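Local coordinates for capsular polysaccharide export system protein KpsC (PDB 6MGD) that probably transfers Kdo in beta-(2,7) linkage, from a CMP-activated donor, to build the conserved glycolipid anchor of Gram-negative bacterial capsules, at residues K153-P159 with Y235-V241; V158-V162 with L242-F246; A192-P198 with F219-V225. Residue numbers count along the deposited sequence, not the author numbering.

Contact 1 (K153-P159 with Y235-V241); sequences KKIIVVP and YADEVHV
Two parallel neighbouring strands, 155-159 and 238-241, meet here in the middle of the six-stranded parallel sheet of a Rossmann-like domain. Their axes approach to 4.8 Å at -32°. Ile-156 pairs with Glu-238 and Val-157 with Val-239, CA atoms 5.1 and 5.0 Å apart. Backbone bonds run Glu-238 N to Ile-155 O (3.2 Å), Val-157 N to Glu-238 O (3.2 Å) and His-240 N to Val-157 O (2.9 Å). At the start of the pairing Asp-237 leaves the extended conformation (phi/psi -82/-43). Its N also reaches Ile-155 O (3.0 Å), while its m side chain brings OD2 2.9 Å from Ile-155 N. One face carries Ile-156, Glu-238 and His-240, the latter two also with chi1 m. His-240 NE2 donates to Glu-238 OE1 (3.1 Å) and its ND1 is hydrogen-bonded to Tyr-260. Ile-156 CG2 lies over the imidazole, 3.8 Å from its centroid, in a CH-pi contact. Lys-154 NZ closes a salt bridge to Glu-238 OE2 (3.2 Å). Val-185 of helix 178-188 packs on His-240. The other face is apolar: Val-157 CG1 touches Val-239 CG2 (3.6 Å) and Ala-236 CB (3.7 Å), and Pro-159 CG meets Val-241 CG1 (3.6 Å). Strand order across the sheet is 3-2-1-4-5-6, with these as strands 1 and 4: the central crossover pair of a Rossmann fold, as in one half of a GT-B glycosyltransferase.

Contact 2 (V158-V162 with L242-F246); sequences VPGQV and LTSLF
Leu-242 opens the turn from strand 238-241 toward helix 246-253, a strand-turn-helix unit of a Rossmann-like domain; it faces the loop after the C-terminal end of the neighbouring parallel strand 155-159. Its phi/psi of -99/-81 bends the backbone away from the strand path, and its CB lies 3.5 Å from Gln-161 OE1. Thr-243 supplies the main polar link. Gln-161, with chi1 m and chi2 t, extends its amide to this residue, so that Thr-243 N donates to Gln-161 OE1 (2.9 Å) and Gln-161 NE2 donates to Thr-243 OG1 (3.1 Å). The hydroxyl, held by chi1 p, is also hydrogen-bonded to Ser-167. Ser-244 returns to an extended backbone (-71/138); Ser-244 CA is 6.8 Å from Gln-161 CA. Its t side chain places OG 3.2 Å from Phe-246 N, which donates to it in a capping bond at the start of the helix. Ser-244 CB also comes within 4.3 Å of Pro-159 CG. Phe-246 then packs on the proline: its CD1 is 3.5 Å from Pro-159 CG, and Pro-159 CB stands over the ring face in a CH-pi contact, 4.2 Å from the centroid. Pro-159 CA and Phe-246 CA are 7.1 Å apart. One primary amide satisfies a backbone NH and a hydroxyl at once, while proline against phenylalanine adds an apolar contact beside it, so the turn is held by both polar and apolar interactions in a buried setting.

Contact 3 (A192-P198 with F219-V225); sequences AYIVYKP and FCDEICV
The edge pairing of the parallel Rossmann-like sheet joins strand 193-197 to the short, weakly bonded strand 222-223, the outermost on this side. Val-195 pairs with Glu-222, CA atoms 4.9 Å apart; the end-to-end directions of the two segments differ by 46°. Tyr-196 N donates to Glu-222 O (3.0 Å), and a weak bond runs from Cys-224 N to Tyr-196 O (2.9 Å). Asp-221 starts the pairing with a helical backbone (-74/-53): its N donates to Ile-194 O (2.7 Å), to which Glu-222 N adds a weak bond of 3.4 Å. With chi1 m, Asp-221 turns OD2 to accept from Ile-194 N (2.7 Å); Arg-186 of helix 178-188 hydrogen-bonds Phe-219 O and Ala-192 O and adds a long, weak ion pair to Asp-221. Tyr-193, chi1 t and chi2 -82°, lays its ring over Asp-221 CB, 3.9 Å from the centroid in a CH-pi contact. Glu-222 has an off-rotamer chi1 of 92° but a t chi2, and its CG packs on Val-195 CG2 at 3.7 Å. Val-195, chi1 p, also sets CG2 3.5 Å from Cys-224 CB. On the other face Tyr-196, chi1 t, brings CB 3.8 Å from Cys-220 SG, the latter with chi1 p. Ile-194, m then t, sets CG2 4.0 Å from Cys-220 CB, and Leu-182 of helix 178-188 covers Tyr-196. Ile-223, also m then t, has CG2 3.9 Å from Pro-198 CD. At the strand start the phenol of Tyr-193 reaches over Asp-221, its OH donating to Glu-222 OE1 at 3.2 Å.

Overall arrangement
All three contacts belong to one parallel sheet. Strand 155-159 is its hub: contact 1 joins it to 238-241 on one side, while its other side is hydrogen-bonded to strand 193-197, whose far side forms contact 3. The centre of contact 1 lies about 12 Å from that of contact 2 and about 9 Å from that of contact 3; those of contacts 2 and 3 are about 13 Å apart. Along the chain, contact 3 falls entirely between the segments of contacts 1 and 2, which share Val-158 and Pro-159. Contact 2 lies just past the C-terminal ends of strands 155-159 and 238-241, closest to the chain's centre, consistent with the GT-B plan in which strand-end loops border the cleft between two Rossmann-like domains.

Contact 1 (K153-P159 with Y235-V241)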
ATOM      1  N   LYS A 153      21.725  17.070  14.992  1.00 78.64           N
ATOM      2  CA  LYS A 153      20.319  16.802  15.238  1.00 75.03           C
ATOM      3  C   LYS A 153      19.904  15.479  14.600  1.00 73.37           C
ATOM      4  O   LYS A 153      20.536  14.981  13.664  1.00 75.47           O
ATOM      5  CB  LYS A 153      19.454  17.937  14.689  1.00 73.86           C
ATOM      6  CG  LYS A 153      19.942  19.324  15.068  1.00 76.19           C
ATOM      7  CD  LYS A 153      19.349  20.385  14.156  1.00 75.76           C
ATOM      8  CE  LYS A 153      20.038  21.725  14.355  1.00 79.22           C
ATOM      9  NZ  LYS A 153      19.600  22.731  13.349  1.00 79.50           N
ATOM     10  N   LYS A 154      18.820  14.911  15.121  1.00 74.04           N
ATOM     11  CA  LYS A 154      18.277  13.683  14.555  1.00 72.84           C
ATOM     12  C   LYS A 154      17.671  13.963  13.186  1.00 71.34           C
ATOM     13  O   LYS A 154      16.900  14.911  13.017  1.00 66.65           O
ATOM     14  CB  LYS A 154      17.229  13.082  15.492  1.00 71.49           C
ATOM     15  CG  LYS A 154      16.659  11.758  15.009  1.00 71.09           C
ATOM     16  CD  LYS A 154      16.048  10.960  16.151  1.00 69.67           C
ATOM     17  CE  LYS A 154      14.809  11.631  16.714  1.00 67.98           C
ATOM     18  NZ  LYS A 154      14.175  10.800  17.776  1.00 66.81           N
ATOM     19  N   ILE A 155      18.032  13.143  12.205  1.00 71.65           N
ATOM     20  CA  ILE A 155      17.561  13.307  10.834  1.00 71.41           C
ATOM     21  C   ILE A 155      16.205  12.624  10.699  1.00 68.24           C
ATOM     22  O   ILE A 155      16.095  11.404  10.871  1.00 68.27           O
ATOM     23  CB  ILE A 155      18.570  12.735   9.825  1.00 75.35           C
ATOM     24  CG1 ILE A 155      19.948  13.373  10.020  1.00 79.95           C
ATOM     25  CG2 ILE A 155      18.090  12.968   8.398  1.00 73.08           C
ATOM     26  CD1 ILE A 155      19.978  14.860   9.736  1.00 73.93           C
ATOM     27  N   ILE A 156      15.174  13.409  10.389  1.00 65.94           N
ATOM     28  CA  ILE A 156      13.825  12.905  10.145  1.00 62.35           C
ATOM     29  C   ILE A 156      13.446  13.222   8.701  1.00 62.45           C
ATOM     30  O   ILE A 156      13.677  14.341   8.228  1.00 62.37           O
ATOM     31  CB  ILE A 156      12.806  13.506  11.135  1.00 60.18           C
ATOM     32  CG1 ILE A 156      13.055  12.990  12.554  1.00 59.88           C
ATOM     33  CG2 ILE A 156      11.380  13.176  10.715  1.00 56.66           C
ATOM     34  CD1 ILE A 156      11.984  13.409  13.557  1.00 57.75           C
ATOM     35  N   VAL A 157      12.884  12.233   8.000  1.00 59.97           N
ATOM     36  CA  VAL A 157      12.426  12.388   6.623  1.00 62.14           C
ATOM     37  C   VAL A 157      10.914  12.207   6.595  1.00 62.62           C
ATOM     38  O   VAL A 157      10.367  11.333   7.277  1.00 56.35           O
ATOM     39  CB  VAL A 157      13.114  11.389   5.665  1.00 64.75           C
ATOM     40  CG1 VAL A 157      12.768   9.952   6.028  1.00 64.75           C
ATOM     41  CG2 VAL A 157      12.751  11.678   4.209  1.00 65.71           C
ATOM     42  N   VAL A 158      10.241  13.049   5.816  1.00 58.65           N
ATOM     43  CA  VAL A 158       8.788  13.005   5.679  1.00 56.74           C
ATOM     44  C   VAL A 158       8.432  12.971   4.197  1.00 59.75           C
ATOM     45  O   VAL A 158       8.634  13.967   3.490  1.00 60.49           O
ATOM     46  CB  VAL A 158       8.119  14.202   6.378  1.00 55.58           C
ATOM     47  CG1 VAL A 158       6.630  14.247   6.059  1.00 53.98           C
ATOM     48  CG2 VAL A 158       8.338  14.138   7.883  1.00 54.64           C
ATOM     49  N   PRO A 159       7.918  11.851   3.683  1.00 59.40           N
ATOM     50  CA  PRO A 159       7.504  11.793   2.272  1.00 60.96           C
ATOM     51  C   PRO A 159       6.100  12.356   2.113  1.00 60.97           C
ATOM     52  O   PRO A 159       5.153  11.879   2.741  1.00 60.44           O
ATOM     53  CB  PRO A 159       7.551  10.293   1.954  1.00 61.23           C
ATOM     54  CG  PRO A 159       7.275   9.635   3.265  1.00 59.07           C
ATOM     55  CD  PRO A 159       7.841  10.535   4.340  1.00 58.56           C
ATOM     56  N   TYR A 235      20.045   7.807   4.515  1.00 86.24           N
ATOM     57  CA  TYR A 235      20.616   8.938   5.235  1.00 86.48           C
ATOM     58  C   TYR A 235      19.762   9.383   6.416  1.00 81.68           C
ATOM     59  O   TYR A 235      20.192  10.260   7.172  1.00 82.21           O
ATOM     60  CB  TYR A 235      20.824  10.118   4.281  1.00 89.60           C
ATOM     61  CG  TYR A 235      21.775   9.832   3.141  1.00 94.76           C
ATOM     62  CD1 TYR A 235      21.639  10.475   1.917  1.00 97.65           C
ATOM     63  CD2 TYR A 235      22.813   8.919   3.289  1.00 96.77           C
ATOM     64  CE1 TYR A 235      22.506  10.215   0.871  1.00102.92           C
ATOM     65  CE2 TYR A 235      23.685   8.653   2.251  1.00102.22           C
ATOM     66  CZ  TYR A 235      23.527   9.303   1.045  1.00105.90           C
ATOM     67  OH  TYR A 235      24.394   9.040   0.008  1.00112.21           O
ATOM     68  N   ALA A 236      18.579   8.804   6.599  1.00 79.97           N
ATOM     69  CA  ALA A 236      17.660   9.220   7.647  1.00 77.21           C
ATOM     70  C   ALA A 236      17.811   8.346   8.887  1.00 74.44           C
ATOM     71  O   ALA A 236      18.103   7.150   8.799  1.00 73.25           O
ATOM     72  CB  ALA A 236      16.212   9.167   7.156  1.00 75.09           C
ATOM     73  N   ASP A 237      17.611   8.968  10.052  1.00 71.67           N
ATOM     74  CA  ASP A 237      17.553   8.226  11.306  1.00 70.05           C
ATOM     75  C   ASP A 237      16.172   7.620  11.526  1.00 65.84           C
ATOM     76  O   ASP A 237      16.061   6.464  11.950  1.00 64.45           O
ATOM     77  CB  ASP A 237      17.923   9.139  12.476  1.00 70.90           C
ATOM     78  CG  ASP A 237      19.374   9.579  12.438  1.00 73.67           C
ATOM     79  OD1 ASP A 237      20.257   8.707  12.295  1.00 74.72           O
ATOM     80  OD2 ASP A 237      19.630  10.797  12.546  1.00 74.32           O
ATOM     81  N   GLU A 238      15.117   8.385  11.246  1.00 64.57           N
ATOM     82  CA  GLU A 238      13.743   7.924  11.383  1.00 61.56           C
ATOM     83  C   GLU A 238      12.920   8.449  10.213  1.00 60.35           C
ATOM     84  O   GLU A 238      13.218   9.508   9.652  1.00 61.70           O
ATOM     85  CB  GLU A 238      13.117   8.383  12.709  1.00 62.02           C
ATOM     86  CG  GLU A 238      13.837   7.894  13.958  1.00 63.90           C
ATOM     87  CD  GLU A 238      13.225   8.436  15.239  1.00 65.42           C
ATOM     88  OE1 GLU A 238      12.304   9.276  15.154  1.00 65.39           O
ATOM     89  OE2 GLU A 238      13.666   8.021  16.332  1.00 66.32           O
ATOM     90  N   VAL A 239      11.878   7.701   9.855  1.00 58.82           N
ATOM     91  CA  VAL A 239      10.968   8.064   8.772  1.00 58.59           C
ATOM     92  C   VAL A 239       9.590   8.323   9.370  1.00 54.59           C
ATOM     93  O   VAL A 239       9.022   7.449  10.036  1.00 51.07           O
ATOM     94  CB  VAL A 239      10.901   6.966   7.698  1.00 58.63           C
ATOM     95  CG1 VAL A 239      10.073   7.433   6.510  1.00 60.11           C
ATOM     96  CG2 VAL A 239      12.297   6.566   7.259  1.00 62.99           C
ATOM     97  N   HIS A 240       9.045   9.515   9.134  1.00 54.19           N
ATOM     98  CA  HIS A 240       7.745   9.904   9.672  1.00 54.00           C
ATOM     99  C   HIS A 240       6.769  10.111   8.521  1.00 54.09           C
ATOM    100  O   HIS A 240       6.959  11.010   7.695  1.00 54.10           O
ATOM    101  CB  HIS A 240       7.857  11.168  10.527  1.00 54.27           C
ATOM    102  CG  HIS A 240       8.621  10.967  11.801  1.00 54.28           C
ATOM    103  ND1 HIS A 240       8.270  11.580  12.984  1.00 54.18           N
ATOM    104  CD2 HIS A 240       9.720  10.224  12.074  1.00 54.13           C
ATOM    105  CE1 HIS A 240       9.119  11.221  13.932  1.00 53.77           C
ATOM    106  NE2 HIS A 240      10.007  10.398  13.406  1.00 53.52           N
ATOM    107  N   VAL A 241       5.722   9.284   8.475  1.00 52.16           N
ATOM    108  CA  VAL A 241       4.785   9.254   7.361  1.00 53.40           C
ATOM    109  C   VAL A 241       3.364   9.423   7.886  1.00 51.84           C
ATOM    110  O   VAL A 241       3.112   9.420   9.091  1.00 52.19           O
ATOM    111  CB  VAL A 241       4.894   7.949   6.544  1.00 53.30           C
ATOM    112  CG1 VAL A 241       6.340   7.675   6.164  1.00 54.30           C
ATOM    113  CG2 VAL A 241       4.313   6.783   7.330  1.00 51.79           C
TER

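Contact 2 (V158-V162 with L242-F246)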
ATOM      1  N   VAL A 158      10.241  13.049   5.816  1.00 58.65           N
ATOM      2  CA  VAL A 158       8.788  13.005   5.679  1.00 56.74           C
ATOM      3  C   VAL A 158       8.432  12.971   4.197  1.00 59.75           C
ATOM      4  O   VAL A 158       8.634  13.967   3.490  1.00 60.49           O
ATOM      5  CB  VAL A 158       8.119  14.202   6.378  1.00 55.58           C
ATOM      6  CG1 VAL A 158       6.630  14.247   6.059  1.00 53.98           C
ATOM      7  CG2 VAL A 158       8.338  14.138   7.883  1.00 54.64           C
ATOM      8  N   PRO A 159       7.918  11.851   3.683  1.00 59.40           N
ATOM      9  CA  PRO A 159       7.504  11.793   2.272  1.00 60.96           C
ATOM     10  C   PRO A 159       6.100  12.356   2.113  1.00 60.97           C
ATOM     11  O   PRO A 159       5.153  11.879   2.741  1.00 60.44           O
ATOM     12  CB  PRO A 159       7.551  10.293   1.954  1.00 61.23           C
ATOM     13  CG  PRO A 159       7.275   9.635   3.265  1.00 59.07           C
ATOM     14  CD  PRO A 159       7.841  10.535   4.340  1.00 58.56           C
ATOM     15  N   GLY A 160       5.971  13.385   1.281  1.00 62.70           N
ATOM     16  CA  GLY A 160       4.661  13.932   0.997  1.00 61.80           C
ATOM     17  C   GLY A 160       3.828  12.994   0.144  1.00 61.80           C
ATOM     18  O   GLY A 160       4.343  12.177  -0.619  1.00 61.72           O
ATOM     19  N   GLN A 161       2.512  13.120   0.281  1.00 60.60           N
ATOM     20  CA  GLN A 161       1.565  12.325  -0.480  1.00 61.02           C
ATOM     21  C   GLN A 161       0.651  13.238  -1.284  1.00 61.79           C
ATOM     22  O   GLN A 161       0.557  14.441  -1.030  1.00 62.22           O
ATOM     23  CB  GLN A 161       0.712  11.433   0.433  1.00 59.10           C
ATOM     24  CG  GLN A 161       1.491  10.422   1.256  1.00 58.81           C
ATOM     25  CD  GLN A 161       0.582   9.571   2.124  1.00 57.86           C
ATOM     26  OE1 GLN A 161       0.896   9.286   3.280  1.00 56.95           O
ATOM     27  NE2 GLN A 161      -0.553   9.160   1.568  1.00 58.00           N
ATOM     28  N   VAL A 162      -0.028  12.648  -2.262  1.00 60.86           N
ATOM     29  CA  VAL A 162      -1.123  13.332  -2.940  1.00 61.67           C
ATOM     30  C   VAL A 162      -2.321  13.315  -2.000  1.00 60.51           C
ATOM     31  O   VAL A 162      -2.803  12.245  -1.615  1.00 58.99           O
ATOM     32  CB  VAL A 162      -1.451  12.664  -4.281  1.00 61.68           C
ATOM     33  CG1 VAL A 162      -2.227  13.623  -5.174  1.00 62.24           C
ATOM     34  CG2 VAL A 162      -0.175  12.200  -4.961  1.00 63.16           C
ATOM     35  N   LEU A 242       2.429   9.571   6.947  1.00 52.41           N
ATOM     36  CA  LEU A 242       1.005   9.527   7.255  1.00 49.73           C
ATOM     37  C   LEU A 242       0.473   8.134   6.933  1.00 49.80           C
ATOM     38  O   LEU A 242       0.335   7.296   7.830  1.00 50.25           O
ATOM     39  CB  LEU A 242       0.248  10.609   6.479  1.00 51.52           C
ATOM     40  CG  LEU A 242      -1.190  10.931   6.906  1.00 51.74           C
ATOM     41  CD1 LEU A 242      -1.255  11.301   8.382  1.00 49.28           C
ATOM     42  CD2 LEU A 242      -1.770  12.054   6.051  1.00 53.21           C
ATOM     43  N   THR A 243       0.184   7.866   5.654  1.00 49.09           N
ATOM     44  CA  THR A 243      -0.213   6.533   5.210  1.00 48.49           C
ATOM     45  C   THR A 243       0.616   6.060   4.019  1.00 51.73           C
ATOM     46  O   THR A 243       0.174   5.174   3.279  1.00 48.80           O
ATOM     47  CB  THR A 243      -1.699   6.480   4.842  1.00 47.76           C
ATOM     48  OG1 THR A 243      -1.938   7.313   3.701  1.00 48.78           O
ATOM     49  CG2 THR A 243      -2.568   6.937   6.004  1.00 47.57           C
ATOM     50  N   SER A 244       1.804   6.622   3.818  1.00 51.45           N
ATOM     51  CA  SER A 244       2.560   6.357   2.603  1.00 52.84           C
ATOM     52  C   SER A 244       3.117   4.938   2.588  1.00 53.89           C
ATOM     53  O   SER A 244       3.612   4.434   3.600  1.00 51.34           O
ATOM     54  CB  SER A 244       3.701   7.361   2.459  1.00 53.01           C
ATOM     55  OG  SER A 244       4.334   7.227   1.200  1.00 55.26           O
ATOM     56  N   LEU A 245       3.031   4.294   1.420  1.00 52.81           N
ATOM     57  CA  LEU A 245       3.726   3.031   1.202  1.00 55.63           C
ATOM     58  C   LEU A 245       5.231   3.179   1.395  1.00 56.81           C
ATOM     59  O   LEU A 245       5.918   2.191   1.675  1.00 55.76           O
ATOM     60  CB  LEU A 245       3.417   2.511  -0.205  1.00 59.16           C
ATOM     61  CG  LEU A 245       3.943   1.138  -0.620  1.00 61.21           C
ATOM     62  CD1 LEU A 245       3.359   0.053   0.270  1.00 59.33           C
ATOM     63  CD2 LEU A 245       3.621   0.874  -2.086  1.00 64.56           C
ATOM     64  N   PHE A 246       5.745   4.403   1.246  1.00 59.81           N
ATOM     65  CA  PHE A 246       7.141   4.709   1.538  1.00 61.65           C
ATOM     66  C   PHE A 246       7.564   4.173   2.901  1.00 57.12           C
ATOM     67  O   PHE A 246       8.701   3.719   3.074  1.00 56.50           O
ATOM     68  CB  PHE A 246       7.334   6.225   1.467  1.00 66.53           C
ATOM     69  CG  PHE A 246       8.754   6.662   1.295  1.00 72.84           C
ATOM     70  CD1 PHE A 246       9.514   7.033   2.391  1.00 73.59           C
ATOM     71  CD2 PHE A 246       9.324   6.733   0.033  1.00 78.60           C
ATOM     72  CE1 PHE A 246      10.820   7.451   2.235  1.00 77.74           C
ATOM     73  CE2 PHE A 246      10.630   7.151  -0.129  1.00 82.21           C
ATOM     74  CZ  PHE A 246      11.379   7.510   0.973  1.00 81.82           C
TER

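Contact 3 (A192-P198 with F219-V225)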
ATOM      1  N   ALA A 192      14.783  18.115  15.926  1.00 78.14           N
ATOM      2  CA  ALA A 192      15.281  17.249  14.870  1.00 72.09           C
ATOM      3  C   ALA A 192      15.396  18.012  13.551  1.00 69.99           C
ATOM      4  O   ALA A 192      14.755  19.044  13.336  1.00 68.69           O
ATOM      5  CB  ALA A 192      14.367  16.036  14.698  1.00 64.11           C
ATOM      6  N   TYR A 193      16.238  17.488  12.662  1.00 71.01           N
ATOM      7  CA  TYR A 193      16.373  18.023  11.312  1.00 72.15           C
ATOM      8  C   TYR A 193      15.331  17.342  10.432  1.00 68.39           C
ATOM      9  O   TYR A 193      15.437  16.146  10.141  1.00 67.32           O
ATOM     10  CB  TYR A 193      17.784  17.807  10.769  1.00 75.83           C
ATOM     11  CG  TYR A 193      18.048  18.515   9.456  1.00 76.81           C
ATOM     12  CD1 TYR A 193      17.649  17.956   8.247  1.00 74.01           C
ATOM     13  CD2 TYR A 193      18.696  19.744   9.424  1.00 76.23           C
ATOM     14  CE1 TYR A 193      17.881  18.600   7.048  1.00 75.74           C
ATOM     15  CE2 TYR A 193      18.937  20.395   8.227  1.00 83.95           C
ATOM     16  CZ  TYR A 193      18.528  19.817   7.042  1.00 80.94           C
ATOM     17  OH  TYR A 193      18.764  20.459   5.847  1.00 83.39           O
ATOM     18  N   ILE A 194      14.326  18.100  10.013  1.00 70.61           N
ATOM     19  CA  ILE A 194      13.221  17.576   9.221  1.00 68.50           C
ATOM     20  C   ILE A 194      13.432  17.987   7.772  1.00 72.05           C
ATOM     21  O   ILE A 194      13.565  19.179   7.468  1.00 74.77           O
ATOM     22  CB  ILE A 194      11.865  18.078   9.746  1.00 66.63           C
ATOM     23  CG1 ILE A 194      11.695  17.698  11.218  1.00 67.35           C
ATOM     24  CG2 ILE A 194      10.732  17.511   8.905  1.00 63.48           C
ATOM     25  CD1 ILE A 194      10.399  18.176  11.828  1.00 66.92           C
ATOM     26  N   VAL A 195      13.470  17.002   6.882  1.00 70.57           N
ATOM     27  CA  VAL A 195      13.561  17.229   5.446  1.00 73.68           C
ATOM     28  C   VAL A 195      12.293  16.675   4.810  1.00 70.09           C
ATOM     29  O   VAL A 195      11.963  15.496   4.995  1.00 67.30           O
ATOM     30  CB  VAL A 195      14.821  16.590   4.839  1.00 76.99           C
ATOM     31  CG1 VAL A 195      15.055  15.203   5.416  1.00 74.32           C
ATOM     32  CG2 VAL A 195      14.705  16.522   3.330  1.00 79.34           C
ATOM     33  N   TYR A 196      11.577  17.525   4.080  1.00 73.09           N
ATOM     34  CA  TYR A 196      10.312  17.153   3.462  1.00 71.11           C
ATOM     35  C   TYR A 196      10.550  16.785   2.005  1.00 73.87           C
ATOM     36  O   TYR A 196      11.009  17.618   1.214  1.00 77.46           O
ATOM     37  CB  TYR A 196       9.296  18.290   3.566  1.00 70.78           C
ATOM     38  CG  TYR A 196       7.989  18.011   2.855  1.00 68.05           C
ATOM     39  CD1 TYR A 196       7.136  17.008   3.297  1.00 64.27           C
ATOM     40  CD2 TYR A 196       7.603  18.760   1.751  1.00 69.90           C
ATOM     41  CE1 TYR A 196       5.938  16.754   2.657  1.00 62.32           C
ATOM     42  CE2 TYR A 196       6.406  18.513   1.104  1.00 68.68           C
ATOM     43  CZ  TYR A 196       5.579  17.508   1.561  1.00 64.52           C
ATOM     44  OH  TYR A 196       4.386  17.257   0.921  1.00 62.96           O
ATOM     45  N   LYS A 197      10.240  15.537   1.656  1.00 72.72           N
ATOM     46  CA  LYS A 197      10.315  15.079   0.278  1.00 75.09           C
ATOM     47  C   LYS A 197       8.916  15.121  -0.317  1.00 74.07           C
ATOM     48  O   LYS A 197       8.112  14.212  -0.062  1.00 70.44           O
ATOM     49  CB  LYS A 197      10.889  13.664   0.205  1.00 75.78           C
ATOM     50  CG  LYS A 197      11.025  13.141  -1.210  1.00 78.99           C
ATOM     51  CD  LYS A 197      10.608  11.686  -1.297  1.00 76.76           C
ATOM     52  CE  LYS A 197      10.872  11.131  -2.685  1.00 79.18           C
ATOM     53  NZ  LYS A 197      12.301  11.297  -3.069  1.00 82.97           N
ATOM     54  N   PRO A 198       8.573  16.138  -1.101  1.00 73.95           N
ATOM     55  CA  PRO A 198       7.218  16.212  -1.653  1.00 73.29           C
ATOM     56  C   PRO A 198       6.980  15.116  -2.678  1.00 73.15           C
ATOM     57  O   PRO A 198       7.905  14.636  -3.338  1.00 76.16           O
ATOM     58  CB  PRO A 198       7.176  17.599  -2.301  1.00 77.15           C
ATOM     59  CG  PRO A 198       8.599  17.877  -2.658  1.00 81.04           C
ATOM     60  CD  PRO A 198       9.426  17.242  -1.572  1.00 78.61           C
ATOM     61  N   PHE A 219       8.030  24.594   9.201  1.00 78.69           N
ATOM     62  CA  PHE A 219       8.045  23.395  10.029  1.00 76.29           C
ATOM     63  C   PHE A 219       9.072  22.360   9.593  1.00 74.38           C
ATOM     64  O   PHE A 219       9.428  21.499  10.406  1.00 72.94           O
ATOM     65  CB  PHE A 219       6.655  22.743  10.050  1.00 75.61           C
ATOM     66  CG  PHE A 219       5.542  23.723  10.264  1.00 79.29           C
ATOM     67  CD1 PHE A 219       5.269  24.218  11.529  1.00 81.58           C
ATOM     68  CD2 PHE A 219       4.778  24.166   9.197  1.00 81.58           C
ATOM     69  CE1 PHE A 219       4.250  25.130  11.727  1.00 84.33           C
ATOM     70  CE2 PHE A 219       3.757  25.078   9.389  1.00 83.97           C
ATOM     71  CZ  PHE A 219       3.493  25.561  10.656  1.00 85.40           C
ATOM     72  N   CYS A 220       9.560  22.409   8.358  1.00 76.03           N
ATOM     73  CA  CYS A 220      10.633  21.542   7.900  1.00 74.25           C
ATOM     74  C   CYS A 220      11.863  22.380   7.577  1.00 77.74           C
ATOM     75  O   CYS A 220      11.756  23.530   7.138  1.00 79.24           O
ATOM     76  CB  CYS A 220      10.212  20.733   6.669  1.00 71.82           C
ATOM     77  SG  CYS A 220      10.001  21.717   5.168  1.00 74.56           S
ATOM     78  N   ASP A 221      13.040  21.793   7.798  1.00 75.71           N
ATOM     79  CA  ASP A 221      14.283  22.535   7.616  1.00 79.68           C
ATOM     80  C   ASP A 221      14.598  22.740   6.139  1.00 82.00           C
ATOM     81  O   ASP A 221      14.833  23.869   5.697  1.00 85.77           O
ATOM     82  CB  ASP A 221      15.424  21.812   8.329  1.00 79.86           C
ATOM     83  CG  ASP A 221      15.251  21.812   9.835  1.00 77.70           C
ATOM     84  OD1 ASP A 221      15.336  22.900  10.442  1.00 79.17           O
ATOM     85  OD2 ASP A 221      15.001  20.731  10.407  1.00 74.35           O
ATOM     86  N   GLU A 222      14.605  21.664   5.356  1.00 80.18           N
ATOM     87  CA  GLU A 222      14.803  21.759   3.917  1.00 83.29           C
ATOM     88  C   GLU A 222      13.745  20.926   3.206  1.00 80.96           C
ATOM     89  O   GLU A 222      13.055  20.103   3.814  1.00 78.28           O
ATOM     90  CB  GLU A 222      16.215  21.312   3.505  1.00 86.88           C
ATOM     91  CG  GLU A 222      16.342  19.840   3.137  1.00 86.84           C
ATOM     92  CD  GLU A 222      17.687  19.513   2.507  1.00 91.30           C
ATOM     93  OE1 GLU A 222      18.482  18.784   3.136  1.00 90.51           O
ATOM     94  OE2 GLU A 222      17.953  19.997   1.386  1.00 95.35           O
ATOM     95  N   ILE A 223      13.616  21.156   1.902  1.00 83.09           N
ATOM     96  CA  ILE A 223      12.629  20.481   1.066  1.00 82.38           C
ATOM     97  C   ILE A 223      13.404  19.749  -0.021  1.00 86.29           C
ATOM     98  O   ILE A 223      13.869  20.367  -0.985  1.00 91.43           O
ATOM     99  CB  ILE A 223      11.609  21.459   0.472  1.00 83.51           C
ATOM    100  CG1 ILE A 223      10.798  22.115   1.595  1.00 80.84           C
ATOM    101  CG2 ILE A 223      10.684  20.758  -0.520  1.00 83.64           C
ATOM    102  CD1 ILE A 223       9.720  23.082   1.124  1.00 82.03           C
ATOM    103  N   CYS A 224      13.558  18.433   0.131  1.00 86.24           N
ATOM    104  CA  CYS A 224      14.314  17.623  -0.827  1.00 89.98           C
ATOM    105  C   CYS A 224      13.435  17.360  -2.040  1.00 92.16           C
ATOM    106  O   CYS A 224      12.681  16.387  -2.075  1.00 89.40           O
ATOM    107  CB  CYS A 224      14.775  16.315  -0.195  1.00 87.79           C
ATOM    108  SG  CYS A 224      16.144  15.499  -1.057  1.00 92.55           S
ATOM    109  N   VAL A 225      13.554  18.223  -3.050  1.00 92.98           N
ATOM    110  CA  VAL A 225      12.685  18.142  -4.215  1.00 95.77           C
ATOM    111  C   VAL A 225      13.075  17.020  -5.171  1.00 99.09           C
ATOM    112  O   VAL A 225      12.234  16.576  -5.962  1.00 99.51           O
ATOM    113  CB  VAL A 225      12.653  19.491  -4.949  1.00 99.50           C
ATOM    114  CG1 VAL A 225      11.567  20.379  -4.357  1.00 96.09           C
ATOM    115  CG2 VAL A 225      14.006  20.182  -4.834  1.00103.58           C
TER